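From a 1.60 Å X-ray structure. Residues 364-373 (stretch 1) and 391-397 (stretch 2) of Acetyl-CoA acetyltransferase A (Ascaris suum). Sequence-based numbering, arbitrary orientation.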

ATOM      1  N   ILE A 364     -18.142 -19.356 -24.051  1.00 14.95           N
ATOM      2  CA  ILE A 364     -19.020 -20.514 -24.230  1.00 15.07           C
ATOM      3  C   ILE A 364     -19.836 -20.443 -25.522  1.00 15.32           C
ATOM      4  O   ILE A 364     -20.149 -21.474 -26.116  1.00 16.42           O
ATOM      5  CB  ILE A 364     -19.972 -20.743 -23.027  1.00 16.69           C
ATOM      6  CG1 ILE A 364     -21.003 -19.618 -22.844  1.00 16.54           C
ATOM      7  CG2 ILE A 364     -19.137 -20.958 -21.772  1.00 16.38           C
ATOM      8  CD1 ILE A 364     -22.158 -19.974 -21.840  1.00 17.09           C
ATOM      9  N   VAL A 365     -20.120 -19.246 -26.017  1.00 15.02           N
ATOM     10  CA  VAL A 365     -20.745 -19.125 -27.332  1.00 13.97           C
ATOM     11  C   VAL A 365     -19.789 -19.603 -28.430  1.00 14.14           C
ATOM     12  O   VAL A 365     -20.193 -20.313 -29.362  1.00 16.13           O
ATOM     13  CB  VAL A 365     -21.192 -17.685 -27.617  1.00 15.61           C
ATOM     14  CG1 VAL A 365     -21.656 -17.525 -29.054  1.00 15.92           C
ATOM     15  CG2 VAL A 365     -22.310 -17.272 -26.653  1.00 15.83           C
ATOM     16  N   VAL A 366     -18.516 -19.211 -28.338  1.00 14.60           N
ATOM     17  CA  VAL A 366     -17.508 -19.683 -29.281  1.00 16.39           C
ATOM     18  C   VAL A 366     -17.424 -21.210 -29.270  1.00 15.63           C
ATOM     19  O   VAL A 366     -17.481 -21.841 -30.322  1.00 16.81           O
ATOM     20  CB  VAL A 366     -16.121 -19.059 -28.975  1.00 14.73           C
ATOM     21  CG1 VAL A 366     -15.034 -19.735 -29.806  1.00 15.13           C
ATOM     22  CG2 VAL A 366     -16.152 -17.563 -29.233  1.00 16.68           C
ATOM     23  N   THR A 367     -17.314 -21.818 -28.093  1.00 15.00           N
ATOM     24  CA  THR A 367     -17.225 -23.266 -27.998  1.00 15.32           C
ATOM     25  C   THR A 367     -18.485 -23.942 -28.530  1.00 16.67           C
ATOM     26  O   THR A 367     -18.396 -24.961 -29.261  1.00 17.31           O
ATOM     27  CB  THR A 367     -16.944 -23.660 -26.560  1.00 16.61           C
ATOM     28  OG1 THR A 367     -15.659 -23.122 -26.207  1.00 16.80           O
ATOM     29  CG2 THR A 367     -16.925 -25.170 -26.376  1.00 17.06           C
ATOM     30  N   LEU A 368     -19.650 -23.388 -28.216  1.00 16.13           N
ATOM     31  CA  LEU A 368     -20.900 -23.936 -28.732  1.00 17.76           C
ATOM     32  C   LEU A 368     -20.941 -23.906 -30.261  1.00 17.71           C
ATOM     33  O   LEU A 368     -21.294 -24.907 -30.899  1.00 17.89           O
ATOM     34  CB  LEU A 368     -22.098 -23.167 -28.162  1.00 17.13           C
ATOM     35  CG  LEU A 368     -23.463 -23.624 -28.664  1.00 17.52           C
ATOM     36  CD1 LEU A 368     -23.770 -25.033 -28.161  1.00 19.05           C
ATOM     37  CD2 LEU A 368     -24.543 -22.651 -28.245  1.00 19.64           C
ATOM     38  N   VAL A 369     -20.629 -22.748 -30.839  1.00 17.14           N
ATOM     39  CA  VAL A 369     -20.709 -22.568 -32.277  1.00 17.27           C
ATOM     40  C   VAL A 369     -19.874 -23.643 -32.958  1.00 18.24           C
ATOM     41  O   VAL A 369     -20.320 -24.282 -33.914  1.00 18.28           O
ATOM     42  CB  VAL A 369     -20.238 -21.149 -32.684  1.00 16.62           C
ATOM     43  CG1 VAL A 369     -19.903 -21.079 -34.187  1.00 18.98           C
ATOM     44  CG2 VAL A 369     -21.303 -20.127 -32.321  1.00 19.65           C
ATOM     45  N   HIS A 370     -18.674 -23.888 -32.454  1.00 15.86           N
ATOM     46  CA  HIS A 370     -17.765 -24.771 -33.171  1.00 18.16           C
ATOM     47  C   HIS A 370     -17.965 -26.259 -32.856  1.00 18.27           C
ATOM     48  O   HIS A 370     -17.424 -27.113 -33.539  1.00 19.84           O
ATOM     49  CB  HIS A 370     -16.339 -24.336 -32.902  1.00 18.55           C
ATOM     50  CG  HIS A 370     -15.994 -23.090 -33.634  1.00 17.68           C
ATOM     51  ND1 HIS A 370     -16.003 -23.024 -35.013  1.00 17.73           N
ATOM     52  CD2 HIS A 370     -15.697 -21.843 -33.193  1.00 17.13           C
ATOM     53  CE1 HIS A 370     -15.704 -21.792 -35.385  1.00 21.03           C
ATOM     54  NE2 HIS A 370     -15.505 -21.062 -34.300  1.00 18.59           N
ATOM     55  N   ALA A 371     -18.772 -26.562 -31.841  1.00 17.39           N
ATOM     56  CA  ALA A 371     -19.142 -27.952 -31.545  1.00 17.55           C
ATOM     57  C   ALA A 371     -20.396 -28.383 -32.315  1.00 21.50           C
ATOM     58  O   ALA A 371     -20.546 -29.558 -32.678  1.00 21.36           O
ATOM     59  CB  ALA A 371     -19.357 -28.124 -30.050  1.00 18.47           C
ATOM     60  N   LEU A 372     -21.300 -27.439 -32.554  1.00 19.87           N
ATOM     61  CA  LEU A 372     -22.492 -27.696 -33.348  1.00 19.86           C
ATOM     62  C   LEU A 372     -22.149 -28.116 -34.766  1.00 19.68           C
ATOM     63  O   LEU A 372     -21.213 -27.585 -35.363  1.00 20.65           O
ATOM     64  CB  LEU A 372     -23.379 -26.460 -33.415  1.00 19.71           C
ATOM     65  CG  LEU A 372     -24.144 -26.062 -32.151  1.00 18.91           C
ATOM     66  CD1 LEU A 372     -24.748 -24.668 -32.324  1.00 19.81           C
ATOM     67  CD2 LEU A 372     -25.241 -27.085 -31.809  1.00 21.40           C
ATOM     68  N   LYS A 373     -22.921 -29.063 -35.294  1.00 24.58           N
ATOM     69  CA  LYS A 373     -22.865 -29.384 -36.718  1.00 23.26           C
ATOM     70  C   LYS A 373     -23.922 -28.595 -37.483  1.00 21.03           C
ATOM     71  O   LYS A 373     -24.861 -28.062 -36.889  1.00 22.83           O
ATOM     72  CB  LYS A 373     -23.053 -30.890 -36.918  1.00 22.88           C
ATOM     73  CG  LYS A 373     -21.976 -31.718 -36.224  1.00 30.00           C
ATOM     74  CD  LYS A 373     -22.316 -33.198 -36.193  1.00 40.60           C
ATOM     75  CE  LYS A 373     -21.505 -33.903 -35.105  1.00 43.42           C
ATOM     76  NZ  LYS A 373     -20.061 -33.515 -35.178  1.00 52.02           N
ATOM     77  N   ALA A 391     -29.153 -16.316 -21.645  1.00 19.35           N
ATOM     78  CA  ALA A 391     -29.105 -17.477 -22.544  1.00 18.54           C
ATOM     79  C   ALA A 391     -29.317 -17.026 -23.981  1.00 19.07           C
ATOM     80  O   ALA A 391     -30.017 -16.032 -24.245  1.00 21.75           O
ATOM     81  CB  ALA A 391     -30.140 -18.508 -22.149  1.00 20.62           C
ATOM     82  N   ILE A 392     -28.694 -17.746 -24.913  1.00 17.32           N
ATOM     83  CA  ILE A 392     -28.788 -17.428 -26.327  1.00 18.15           C
ATOM     84  C   ILE A 392     -29.040 -18.723 -27.094  1.00 18.11           C
ATOM     85  O   ILE A 392     -28.498 -19.777 -26.761  1.00 18.80           O
ATOM     86  CB  ILE A 392     -27.505 -16.674 -26.839  1.00 21.90           C
ATOM     87  CG1 ILE A 392     -27.687 -16.134 -28.254  1.00 23.17           C
ATOM     88  CG2 ILE A 392     -26.291 -17.543 -26.754  1.00 20.31           C
ATOM     89  CD1 ILE A 392     -26.636 -15.059 -28.610  1.00 24.89           C
ATOM     90  N   LEU A 393     -29.913 -18.621 -28.092  1.00 19.60           N
ATOM     91  CA  LEU A 393     -30.227 -19.713 -29.000  1.00 20.15           C
ATOM     92  C   LEU A 393     -29.585 -19.465 -30.353  1.00 19.46           C
ATOM     93  O   LEU A 393     -29.791 -18.401 -30.958  1.00 19.88           O
ATOM     94  CB  LEU A 393     -31.747 -19.841 -29.148  1.00 21.22           C
ATOM     95  CG  LEU A 393     -32.253 -20.848 -30.184  1.00 20.13           C
ATOM     96  CD1 LEU A 393     -31.982 -22.268 -29.715  1.00 22.26           C
ATOM     97  CD2 LEU A 393     -33.755 -20.615 -30.421  1.00 23.36           C
ATOM     98  N   ILE A 394     -28.801 -20.435 -30.818  1.00 18.35           N
ATOM     99  CA  ILE A 394     -28.139 -20.305 -32.104  1.00 18.05           C
ATOM    100  C   ILE A 394     -28.356 -21.501 -33.009  1.00 19.19           C
ATOM    101  O   ILE A 394     -28.559 -22.626 -32.547  1.00 20.21           O
ATOM    102  CB  ILE A 394     -26.647 -20.056 -31.936  1.00 24.41           C
ATOM    103  CG1 ILE A 394     -25.936 -21.211 -31.270  1.00 27.99           C
ATOM    104  CG2 ILE A 394     -26.406 -18.754 -31.140  1.00 23.04           C
ATOM    105  CD1 ILE A 394     -24.438 -21.112 -31.469  1.00 28.29           C
ATOM    106  N   LYS A 395     -28.330 -21.228 -34.309  1.00 21.13           N
ATOM    107  CA  LYS A 395     -28.425 -22.253 -35.338  1.00 20.60           C
ATOM    108  C   LYS A 395     -27.129 -22.256 -36.110  1.00 20.89           C
ATOM    109  O   LYS A 395     -26.696 -21.213 -36.597  1.00 22.07           O
ATOM    110  CB  LYS A 395     -29.591 -21.991 -36.296  1.00 23.82           C
ATOM    111  CG  LYS A 395     -29.723 -23.074 -37.386  1.00 29.15           C
ATOM    112  CD  LYS A 395     -30.908 -22.835 -38.324  1.00 38.68           C
ATOM    113  CE  LYS A 395     -30.741 -21.556 -39.144  1.00 48.56           C
ATOM    114  NZ  LYS A 395     -31.831 -21.337 -40.152  1.00 54.75           N
ATOM    115  N   LYS A 396     -26.502 -23.421 -36.200  1.00 21.52           N
ATOM    116  CA  LYS A 396     -25.287 -23.569 -36.978  1.00 21.73           C
ATOM    117  C   LYS A 396     -25.660 -23.691 -38.451  1.00 24.05           C
ATOM    118  O   LYS A 396     -26.601 -24.397 -38.796  1.00 24.67           O
ATOM    119  CB  LYS A 396     -24.508 -24.779 -36.493  1.00 22.94           C
ATOM    120  CG  LYS A 396     -23.108 -24.948 -37.049  1.00 21.93           C
ATOM    121  CD  LYS A 396     -22.171 -23.878 -36.514  1.00 19.94           C
ATOM    122  CE  LYS A 396     -20.752 -24.028 -37.049  1.00 22.06           C
ATOM    123  NZ  LYS A 396     -20.087 -25.277 -36.642  1.00 21.05           N
ATOM    124  N   LEU A 397     -24.931 -22.985 -39.311  1.00 24.00           N
ATOM    125  CA  LEU A 397     -25.225 -22.979 -40.738  1.00 23.87           C
ATOM    126  C   LEU A 397     -24.315 -23.959 -41.464  1.00 31.96           C
ATOM    127  O   LEU A 397     -23.414 -24.546 -40.855  1.00 29.22           O
ATOM    128  CB  LEU A 397     -25.078 -21.560 -41.292  1.00 24.13           C
ATOM    129  CG  LEU A 397     -26.004 -20.574 -40.562  1.00 28.00           C
ATOM    130  CD1 LEU A 397     -25.773 -19.157 -41.029  1.00 30.39           C
ATOM    131  CD2 LEU A 397     -27.466 -20.957 -40.726  1.00 32.50           C
ATOM    132  OXT LEU A 397     -24.465 -24.201 -42.671  1.00 37.02           O
TER
HETATM  133  O   HOH W   1     -17.338 -24.631 -36.870  1.00 20.67           O

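The strongest link between the two stretches is made by the ammonium group of Lys 396, which bonds to the backbone where the helix of stretch 1 comes to its end. Lys 396 NZ donates one hydrogen bond to Val 369 O and another to Leu 372 O, each 2.9 Å long. Neither carbonyl is taken by a backbone amide within the stretch: the helical pattern closes with Leu 372 N bonded to Leu 368 O at 3.0 Å. Leu 372 is then the first residue to leave helical phi/psi. The positive charge of the lysine thus lies among carbonyl oxygens at the C-terminal end of a helix, where the helix dipole favours a cation. A third partner is water 1, which accepts from Lys 396 NZ at 2.8 Å and also lies 2.8 Å from His 370 ND1, so that it bridges the two side chains; His 370 NE2 is hydrogen-bonded elsewhere in the structure.

To reach this site the Lys 396 side chain leaves the strand with chi1 at t, turns at chi2 (p), runs straight through chi3 (t) and turns again at chi4 (m). Its aliphatic part packs as it goes: Lys 396 CB lies 3.7 Å from Leu 372 CB, and Lys 396 CE 4.2 Å from Val 369 CG1. Lys 396 accordingly has the largest area covered by the opposing stretch, 115 Å² of whole-residue surface.

Beyond the lysine the contact is apolar and centres on Ile 394. Its CD1 meets three side chains of stretch 1, lying 3.4 Å from Val 369 CG2, 3.6 Å from Leu 368 CD2 and 3.7 Å from Leu 372 CD1. Farther toward the start of both stretches, Val 365 CG2 and Ile 392 CG2 touch at 4.0 Å, extending the buried hydrophobic layer.

The backbone arrangement accounts for this order. Helix and strand run in broadly the same direction, 34° apart, with a closest axial approach of 8.8 Å that leaves room for a layer of side chains. Strand alternation directs the CA-to-CB bonds of Ile 392, Ile 394 and Lys 396 toward the helix, and those of Ala 391, Leu 393 and Lys 395 away. The backbones draw together along the way, from 8.3 Å between Val 365 CA and Ile 392 CA to 6.2 Å between Leu 372 CA and Lys 396 CA.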